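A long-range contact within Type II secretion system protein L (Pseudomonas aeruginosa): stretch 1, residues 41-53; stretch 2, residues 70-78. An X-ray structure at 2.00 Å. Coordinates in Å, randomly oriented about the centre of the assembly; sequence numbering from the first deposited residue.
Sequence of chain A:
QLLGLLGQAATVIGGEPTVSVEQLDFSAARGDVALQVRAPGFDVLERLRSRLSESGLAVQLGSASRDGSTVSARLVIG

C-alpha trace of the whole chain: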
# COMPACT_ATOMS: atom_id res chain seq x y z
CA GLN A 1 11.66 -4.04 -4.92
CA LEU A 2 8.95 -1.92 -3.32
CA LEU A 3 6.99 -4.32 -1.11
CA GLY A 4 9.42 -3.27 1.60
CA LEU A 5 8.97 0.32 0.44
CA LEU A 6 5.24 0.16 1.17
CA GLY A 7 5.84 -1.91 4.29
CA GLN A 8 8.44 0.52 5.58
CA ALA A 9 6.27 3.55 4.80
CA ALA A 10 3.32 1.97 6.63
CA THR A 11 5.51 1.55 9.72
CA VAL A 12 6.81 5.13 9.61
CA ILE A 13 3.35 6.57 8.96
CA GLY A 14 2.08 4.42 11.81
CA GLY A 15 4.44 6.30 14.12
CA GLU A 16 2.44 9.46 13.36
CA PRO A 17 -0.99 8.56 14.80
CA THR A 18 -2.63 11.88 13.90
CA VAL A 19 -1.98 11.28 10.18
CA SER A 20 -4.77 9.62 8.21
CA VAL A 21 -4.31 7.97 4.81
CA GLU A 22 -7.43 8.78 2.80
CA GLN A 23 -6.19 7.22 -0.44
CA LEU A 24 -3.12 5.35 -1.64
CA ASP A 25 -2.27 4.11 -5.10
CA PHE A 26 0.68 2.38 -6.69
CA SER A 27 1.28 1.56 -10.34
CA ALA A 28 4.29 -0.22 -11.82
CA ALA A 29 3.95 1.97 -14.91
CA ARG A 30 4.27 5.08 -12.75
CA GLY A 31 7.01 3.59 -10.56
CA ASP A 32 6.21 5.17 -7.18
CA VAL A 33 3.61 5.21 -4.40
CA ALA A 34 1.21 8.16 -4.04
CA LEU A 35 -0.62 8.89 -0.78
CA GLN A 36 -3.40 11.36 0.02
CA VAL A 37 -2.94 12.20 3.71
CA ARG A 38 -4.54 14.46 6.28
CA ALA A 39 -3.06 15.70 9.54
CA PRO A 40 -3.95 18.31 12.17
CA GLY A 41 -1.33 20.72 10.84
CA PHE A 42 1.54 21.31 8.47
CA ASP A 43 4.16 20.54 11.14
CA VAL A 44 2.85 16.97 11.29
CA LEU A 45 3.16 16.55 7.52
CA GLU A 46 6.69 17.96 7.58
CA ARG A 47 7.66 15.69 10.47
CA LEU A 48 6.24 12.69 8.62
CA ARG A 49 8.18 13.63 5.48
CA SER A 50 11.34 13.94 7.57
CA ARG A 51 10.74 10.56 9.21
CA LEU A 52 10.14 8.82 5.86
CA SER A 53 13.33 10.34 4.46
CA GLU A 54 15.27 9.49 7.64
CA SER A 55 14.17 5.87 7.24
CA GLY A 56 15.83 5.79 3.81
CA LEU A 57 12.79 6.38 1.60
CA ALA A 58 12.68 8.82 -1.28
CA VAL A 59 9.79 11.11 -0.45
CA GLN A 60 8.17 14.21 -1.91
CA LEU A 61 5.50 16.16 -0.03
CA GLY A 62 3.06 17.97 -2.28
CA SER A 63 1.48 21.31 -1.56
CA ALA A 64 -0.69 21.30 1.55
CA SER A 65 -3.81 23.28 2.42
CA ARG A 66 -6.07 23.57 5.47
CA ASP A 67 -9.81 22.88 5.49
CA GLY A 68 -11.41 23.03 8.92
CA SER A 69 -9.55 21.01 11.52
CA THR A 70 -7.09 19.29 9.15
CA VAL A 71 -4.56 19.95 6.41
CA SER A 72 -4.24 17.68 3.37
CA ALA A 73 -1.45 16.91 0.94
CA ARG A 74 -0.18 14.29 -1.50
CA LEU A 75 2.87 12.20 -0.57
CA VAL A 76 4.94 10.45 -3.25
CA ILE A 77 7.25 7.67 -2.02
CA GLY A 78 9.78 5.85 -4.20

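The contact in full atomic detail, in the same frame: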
# COMPACT_ATOMS: atom_id res chain seq x y z
N GLY A 41 -2.03 19.51 11.23
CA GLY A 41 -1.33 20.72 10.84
C GLY A 41 -0.13 20.40 9.98
O GLY A 41 0.30 19.25 9.85
N PHE A 42 0.44 21.47 9.40
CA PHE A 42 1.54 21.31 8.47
C PHE A 42 2.78 20.73 9.15
O PHE A 42 3.54 19.99 8.52
CB PHE A 42 1.87 22.66 7.81
CG PHE A 42 0.69 23.32 7.15
CD1 PHE A 42 0.11 24.45 7.70
CD2 PHE A 42 0.15 22.79 5.99
CE1 PHE A 42 -0.97 25.06 7.10
CE2 PHE A 42 -0.95 23.40 5.38
CZ PHE A 42 -1.50 24.53 5.93
N ASP A 43 2.99 21.05 10.43
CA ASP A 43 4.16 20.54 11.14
C ASP A 43 4.15 19.02 11.20
O ASP A 43 5.21 18.39 11.23
CB ASP A 43 4.22 21.12 12.55
CG ASP A 43 3.02 20.73 13.39
OD1 ASP A 43 1.87 20.96 12.95
OD2 ASP A 43 3.22 20.19 14.50
N VAL A 44 2.96 18.42 11.25
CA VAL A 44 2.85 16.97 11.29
C VAL A 44 3.21 16.37 9.93
O VAL A 44 3.84 15.32 9.85
CB VAL A 44 1.44 16.56 11.74
CG1 VAL A 44 1.29 15.04 11.77
CG2 VAL A 44 1.14 17.15 13.12
N LEU A 45 2.80 17.04 8.84
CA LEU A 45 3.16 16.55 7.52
C LEU A 45 4.65 16.67 7.28
O LEU A 45 5.27 15.78 6.67
CB LEU A 45 2.39 17.32 6.44
CG LEU A 45 0.87 17.16 6.39
CD1 LEU A 45 0.29 18.08 5.34
CD2 LEU A 45 0.49 15.72 6.11
N GLU A 46 5.26 17.77 7.74
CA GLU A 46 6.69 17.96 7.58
C GLU A 46 7.47 16.96 8.42
O GLU A 46 8.50 16.43 7.98
CB GLU A 46 7.08 19.39 7.96
CG GLU A 46 8.58 19.63 8.18
CD GLU A 46 9.44 19.20 7.00
OE1 GLU A 46 10.61 18.84 7.24
OE2 GLU A 46 8.96 19.22 5.85
N ARG A 47 6.99 16.68 9.64
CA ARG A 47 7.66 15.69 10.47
C ARG A 47 7.57 14.31 9.83
O ARG A 47 8.56 13.57 9.80
CB ARG A 47 7.04 15.68 11.87
CG ARG A 47 7.79 14.81 12.87
CD ARG A 47 7.31 15.07 14.28
NE ARG A 47 5.94 14.62 14.48
CZ ARG A 47 5.11 15.10 15.40
NH1 ARG A 47 5.50 16.07 16.21
NH2 ARG A 47 3.88 14.62 15.50
N LEU A 48 6.40 13.96 9.30
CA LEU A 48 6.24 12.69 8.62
C LEU A 48 7.15 12.58 7.40
O LEU A 48 7.76 11.53 7.16
CB LEU A 48 4.78 12.51 8.20
CG LEU A 48 4.50 11.31 7.29
CD1 LEU A 48 4.99 10.03 7.95
CD2 LEU A 48 3.03 11.21 6.96
N ARG A 49 7.25 13.65 6.60
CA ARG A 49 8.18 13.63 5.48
C ARG A 49 9.60 13.38 5.97
O ARG A 49 10.33 12.54 5.41
CB ARG A 49 8.11 14.94 4.70
CG ARG A 49 8.98 14.97 3.44
CD ARG A 49 9.53 16.36 3.17
NE ARG A 49 10.35 16.84 4.28
CZ ARG A 49 11.60 16.46 4.52
NH1 ARG A 49 12.20 15.57 3.74
NH2 ARG A 49 12.26 16.95 5.56
N SER A 50 10.00 14.09 7.02
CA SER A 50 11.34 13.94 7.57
C SER A 50 11.59 12.52 8.06
O SER A 50 12.66 11.96 7.84
CB SER A 50 11.55 14.94 8.71
OG SER A 50 12.88 14.92 9.17
N ARG A 51 10.59 11.92 8.71
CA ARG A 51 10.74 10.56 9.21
C ARG A 51 10.85 9.55 8.07
O ARG A 51 11.64 8.60 8.15
CB ARG A 51 9.56 10.19 10.11
CG ARG A 51 9.45 11.00 11.39
CD ARG A 51 10.71 10.89 12.22
NE ARG A 51 10.53 11.45 13.57
CZ ARG A 51 10.72 12.73 13.89
NH1 ARG A 51 11.10 13.61 12.97
NH2 ARG A 51 10.53 13.12 15.14
N LEU A 52 10.06 9.72 7.01
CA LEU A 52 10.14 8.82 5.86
C LEU A 52 11.51 8.92 5.21
O LEU A 52 12.12 7.91 4.85
CB LEU A 52 9.05 9.15 4.86
CG LEU A 52 7.63 8.84 5.32
CD1 LEU A 52 6.63 9.54 4.43
CD2 LEU A 52 7.39 7.34 5.33
N SER A 53 12.01 10.15 5.04
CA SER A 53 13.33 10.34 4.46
C SER A 53 14.42 9.77 5.36
O SER A 53 15.34 9.11 4.89
CB SER A 53 13.56 11.83 4.20
OG SER A 53 14.88 12.08 3.76
N THR A 70 -8.20 20.05 9.69
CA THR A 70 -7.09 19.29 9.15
C THR A 70 -6.47 19.99 7.95
O THR A 70 -7.09 20.86 7.32
CB THR A 70 -7.52 17.86 8.75
OG1 THR A 70 -8.59 17.93 7.79
CG2 THR A 70 -7.99 17.07 9.95
N VAL A 71 -5.22 19.63 7.66
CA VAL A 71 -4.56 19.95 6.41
C VAL A 71 -4.46 18.66 5.59
O VAL A 71 -4.51 17.55 6.13
CB VAL A 71 -3.17 20.59 6.63
CG1 VAL A 71 -3.29 21.82 7.52
CG2 VAL A 71 -2.20 19.60 7.25
N SER A 72 -4.31 18.82 4.28
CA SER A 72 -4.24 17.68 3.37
C SER A 72 -3.15 17.93 2.35
O SER A 72 -2.86 19.07 1.98
CB SER A 72 -5.57 17.44 2.65
OG SER A 72 -5.88 18.51 1.79
N ALA A 73 -2.53 16.84 1.90
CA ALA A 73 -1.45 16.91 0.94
C ALA A 73 -1.30 15.55 0.28
O ALA A 73 -1.89 14.55 0.71
CB ALA A 73 -0.14 17.32 1.61
N ARG A 74 -0.51 15.52 -0.79
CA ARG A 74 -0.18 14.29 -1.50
C ARG A 74 1.28 13.95 -1.23
O ARG A 74 2.16 14.80 -1.40
CB ARG A 74 -0.44 14.45 -3.00
CG ARG A 74 -0.28 13.19 -3.81
CD ARG A 74 -0.89 13.39 -5.20
NE ARG A 74 -0.71 12.24 -6.07
CZ ARG A 74 0.36 12.05 -6.84
NH1 ARG A 74 1.36 12.92 -6.84
NH2 ARG A 74 0.43 10.97 -7.61
N LEU A 75 1.52 12.72 -0.78
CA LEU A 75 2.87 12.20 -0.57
C LEU A 75 3.21 11.23 -1.69
O LEU A 75 2.40 10.37 -2.04
CB LEU A 75 2.98 11.47 0.77
CG LEU A 75 3.44 12.20 2.02
CD1 LEU A 75 3.41 11.23 3.19
CD2 LEU A 75 4.83 12.76 1.85
N VAL A 76 4.41 11.38 -2.25
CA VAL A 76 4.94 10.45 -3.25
C VAL A 76 6.17 9.78 -2.64
O VAL A 76 7.11 10.47 -2.23
CB VAL A 76 5.29 11.16 -4.56
CG1 VAL A 76 5.95 10.19 -5.55
CG2 VAL A 76 4.05 11.77 -5.19
N ILE A 77 6.16 8.45 -2.59
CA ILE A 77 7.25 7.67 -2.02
C ILE A 77 7.80 6.74 -3.10
O ILE A 77 7.02 6.06 -3.79
CB ILE A 77 6.80 6.86 -0.79
CG1 ILE A 77 6.16 7.79 0.24
CG2 ILE A 77 7.99 6.11 -0.20
CD1 ILE A 77 5.57 7.08 1.44
N GLY A 78 9.12 6.70 -3.22
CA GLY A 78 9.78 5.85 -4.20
C GLY A 78 10.18 6.64 -5.43
O GLY A 78 9.91 7.84 -5.52

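The contact joins a helix, residues 42-53, to a strand, residues 70-77, that lies at least 23 positions away in sequence wherever the two touch. Their axes come within 8.8 Å, and their N-to-C directions differ by 38°, so both elements run broadly the same way. The CA register follows this course: Gly-41 CA lies 5.5 Å from Val-71 CA, Leu-45 CA 8.0 Å from Ala-73 CA, and Leu-52 CA 8.5 Å from Ile-77 CA. No hydrogen bond or salt bridge crosses between the stretches; the 419 Å² of buried surface, both sides summed, is held by apolar packing.

Gly-41 occupies the N-cap position. Its carbonyl O accepts a hydrogen bond from Val-44 N at 3.1 Å and a weak one from Leu-45 N at 3.5 Å, which starts the helix. The backbone here is close enough to be packed against directly: Gly-41 C is 3.5 Å from Val-71 CG2. An ideal CB at this position would point away from the strand and would clash with Asp-43 OD1, at 3.0 Å.

Phe-42 sends its CA-to-CB bond sideways, but with chi1 at -55° (m) the ring comes nearer the strand. Val-71 CG1 sits over one ring face, 3.7 Å from the centroid and only 18° off the normal, which is the geometry of a CH-pi contact; the closest ring atom, Phe-42 CE2, is 3.5 Å from Val-71 CG1. Val-71 CG1 covers the aromatic face, while Val-71 CG2 makes the closest approach to Gly-41 and also meets Leu-45; the residue has the largest covered area in the contact, 101 Å².

Leu-45, one turn further along, points toward the strand. Its CD1 reaches two successive inward-facing strand residues, lying 3.5 Å from Val-71 CG2 and 3.8 Å from Ala-73 CB. The alternation of the extended strand explains the spacing: Val-71, Ala-73, Leu-75 and Ile-77 point toward the helix, whereas Thr-70 and Ser-72 point away.

Glu-46 does not reach the strand, but it pairs within the helix with Arg-49. Arg-49 NH2 donates to Glu-46 OE1 at 3.0 Å and Arg-49 NE to Glu-46 OE2 at 3.2 Å, with N-H...acceptor angles of 170° and 167°. The CA-to-CB bond of Arg-49 points sideways, and its guanidinium lies in this nearly linear, two-pronged salt bridge with Glu-46, a residue out of reach of the strand.

Leu-48 returns to the apolar face, its CD2 meeting Leu-75 CD1 at 3.8 Å. Backbone bonds of regular helical length, such as Leu-48 N to Val-44 O at 3.0 Å and Leu-52 N to Leu-48 O at 2.9 Å, maintain the periodicity that places Leu-45, Leu-48 and Leu-52 on the strand-facing side.

Leu-52 closes the series. Its CD1 lies 3.8 Å from Leu-75 CD1 and 4.0 Å from Ile-77 CD1, so one methyl again spans two inward-facing strand residues. Leu-75 CD1 is correspondingly shared between Leu-48 and Leu-52, linking consecutive helical turns through aliphatic, van der Waals contact.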